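Local coordinates for glucan-binding protein C, GbpC (Streptococcus mutans UA159, PDB 5UQZ) that binds glucan at the streptococcal cell surface and probably mediates both sucrose-dependent and sucrose-independent adherence, at residues Val79-Thr84 with Phe110-Pro115. Residues are numbered along the deposited sequence; the frame is centred on the assembly and turned at random.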
loop_
_atom_site.group_PDB
_atom_site.type_symbol
_atom_site.label_atom_id
_atom_site.label_comp_id
_atom_site.label_asym_id
_atom_site.label_seq_id
_atom_site.Cartn_x
_atom_site.Cartn_y
_atom_site.Cartn_z
ATOM N N VAL A 79 8.844 21.466 9.506
ATOM C CA VAL A 79 7.383 21.491 9.647
ATOM C C VAL A 79 7.020 22.685 10.494
ATOM O O VAL A 79 7.572 22.864 11.593
ATOM C CB VAL A 79 6.875 20.189 10.298
ATOM C CG1 VAL A 79 5.403 20.333 10.691
ATOM C CG2 VAL A 79 7.047 19.018 9.313
ATOM N N ASN A 80 6.097 23.514 9.982
ATOM C CA ASN A 80 5.625 24.671 10.704
ATOM C C ASN A 80 4.201 24.576 11.212
ATOM O O ASN A 80 3.783 25.472 11.916
ATOM C CB ASN A 80 5.823 25.929 9.869
ATOM C CG ASN A 80 5.993 27.204 10.760
ATOM O OD1 ASN A 80 6.821 27.293 11.728
ATOM N ND2 ASN A 80 5.179 28.186 10.444
ATOM N N GLN A 81 3.409 23.594 10.808
ATOM C CA GLN A 81 2.003 23.488 11.232
ATOM C C GLN A 81 1.722 22.073 11.714
ATOM O O GLN A 81 1.268 21.219 10.938
ATOM C CB GLN A 81 1.075 23.821 10.068
ATOM C CG GLN A 81 1.206 25.232 9.657
ATOM C CD GLN A 81 0.375 26.031 10.549
ATOM O OE1 GLN A 81 0.808 26.396 11.650
ATOM N NE2 GLN A 81 -0.870 26.317 10.098
ATOM N N TYR A 82 1.964 21.813 12.980
ATOM C CA TYR A 82 1.579 20.537 13.577
ATOM C C TYR A 82 0.102 20.550 13.956
ATOM O O TYR A 82 -0.446 21.575 14.362
ATOM C CB TYR A 82 2.397 20.274 14.834
ATOM C CG TYR A 82 3.879 20.124 14.565
ATOM C CD1 TYR A 82 4.437 18.888 14.289
ATOM C CD2 TYR A 82 4.746 21.239 14.608
ATOM C CE1 TYR A 82 5.791 18.756 14.059
ATOM C CE2 TYR A 82 6.104 21.115 14.409
ATOM C CZ TYR A 82 6.616 19.857 14.147
ATOM O OH TYR A 82 7.964 19.715 13.939
ATOM N N LEU A 83 -0.563 19.389 13.821
ATOM C CA LEU A 83 -1.949 19.293 14.247
ATOM C C LEU A 83 -1.984 19.232 15.764
ATOM O O LEU A 83 -1.297 18.415 16.372
ATOM C CB LEU A 83 -2.554 18.022 13.629
ATOM C CG LEU A 83 -4.035 17.813 13.889
ATOM C CD1 LEU A 83 -4.870 18.842 13.142
ATOM C CD2 LEU A 83 -4.438 16.365 13.464
ATOM N N THR A 84 -2.804 20.066 16.385
ATOM C CA THR A 84 -2.888 20.010 17.845
ATOM C C THR A 84 -3.463 18.663 18.279
ATOM O O THR A 84 -4.216 18.007 17.552
ATOM C CB THR A 84 -3.750 21.146 18.416
ATOM O OG1 THR A 84 -5.113 20.914 18.003
ATOM C CG2 THR A 84 -3.221 22.520 18.001
ATOM N N PHE A 110 -3.962 23.994 14.353
ATOM C CA PHE A 110 -2.542 23.770 14.095
ATOM C C PHE A 110 -1.694 24.680 14.995
ATOM O O PHE A 110 -2.119 25.759 15.426
ATOM C CB PHE A 110 -2.220 24.078 12.637
ATOM C CG PHE A 110 -2.952 23.151 11.711
ATOM C CD1 PHE A 110 -2.474 21.849 11.466
ATOM C CD2 PHE A 110 -4.179 23.525 11.161
ATOM C CE1 PHE A 110 -3.185 20.956 10.693
ATOM C CE2 PHE A 110 -4.888 22.651 10.377
ATOM C CZ PHE A 110 -4.401 21.366 10.128
ATOM N N THR A 111 -0.471 24.244 15.241
ATOM C CA THR A 111 0.474 25.009 16.039
ATOM C C THR A 111 1.877 24.838 15.485
ATOM O O THR A 111 2.232 23.773 14.972
ATOM C CB THR A 111 0.424 24.564 17.519
ATOM O OG1 THR A 111 1.411 25.304 18.246
ATOM C CG2 THR A 111 0.684 23.085 17.709
ATOM N N GLN A 112 2.695 25.875 15.622
ATOM C CA GLN A 112 4.081 25.833 15.188
ATOM C C GLN A 112 4.957 25.007 16.106
ATOM O O GLN A 112 6.044 24.604 15.681
ATOM C CB GLN A 112 4.618 27.258 15.023
ATOM C CG GLN A 112 3.844 28.025 13.919
ATOM C CD GLN A 112 4.311 29.445 13.754
ATOM O OE1 GLN A 112 5.490 29.728 13.961
ATOM N NE2 GLN A 112 3.449 30.339 13.285
ATOM N N ALA A 113 4.560 24.807 17.356
ATOM C CA ALA A 113 5.359 24.051 18.307
ATOM C C ALA A 113 4.877 22.595 18.335
ATOM O O ALA A 113 3.716 22.315 18.660
ATOM C CB ALA A 113 5.216 24.673 19.694
ATOM N N ASN A 114 5.774 21.675 18.063
ATOM C CA ASN A 114 5.391 20.268 17.985
ATOM C C ASN A 114 4.863 19.771 19.335
ATOM O O ASN A 114 5.614 19.789 20.322
ATOM C CB ASN A 114 6.647 19.470 17.638
ATOM C CG ASN A 114 6.340 17.973 17.385
ATOM O OD1 ASN A 114 5.175 17.539 17.500
ATOM N ND2 ASN A 114 7.355 17.205 17.007
ATOM N N PRO A 115 3.621 19.273 19.429
ATOM C CA PRO A 115 3.141 18.744 20.697
ATOM C C PRO A 115 3.389 17.254 20.842
ATOM O O PRO A 115 3.048 16.702 21.899
ATOM C CB PRO A 115 1.638 19.007 20.623
ATOM C CG PRO A 115 1.318 18.822 19.149
ATOM C CD PRO A 115 2.550 19.359 18.391
HETATM O O HOH W 1 7.920 24.508 13.660
HETATM O O HOH W 2 9.605 18.904 16.051
#
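The Tyr-82 ring and the Asn-114 side chain lie against each other as a stacked pair, ring and amide planes only 4° apart. Asn-114 CB sits over the ring face, 3.6 Å from the Tyr-82 ring centroid in a CH-pi contact. Asn-114 CG, anti to the backbone N (chi1 -174°), is carried over the CE1 side of the ring, and chi2 near 0° turns the amide parallel to it. OD1 accepts a hydrogen bond from Tyr-116 N, which helps fix the rotation of the amide. A water links Tyr-82 OH with Asn-114 ND2. Val-79 CG1 covers the centre of the opposite ring face, the carbonyl oxygens of Thr-111 and Gln-112 meet the ring edge, and Pro-115 CD packs on Tyr-82 CB at 3.7 Å.

Tyr-82 and Thr-111 form an antiparallel hydrogen-bonded pair: Tyr-82 N donates to Thr-111 O and Thr-111 N to Tyr-82 O, each bond 2.8 Å long. Tyr-82 O also receives a CA-H...O contact from Phe-110 CA.

On the other face of the ribbon, Leu-83 CD1 touches Phe-110 CE1 at 3.6 Å, and Lys-125 makes a cation-pi contact with the Phe-110 ring. Thr-84 OG1 caps Ala-87 N, starting helix 85-91.

Away from the calcium site, backbone bonds from Gln-81 to Lys-125 and from Leu-83 to Trp-123 join this short two-stranded antiparallel ribbon to strand 122-127, at the surface of the beta-supersandwich.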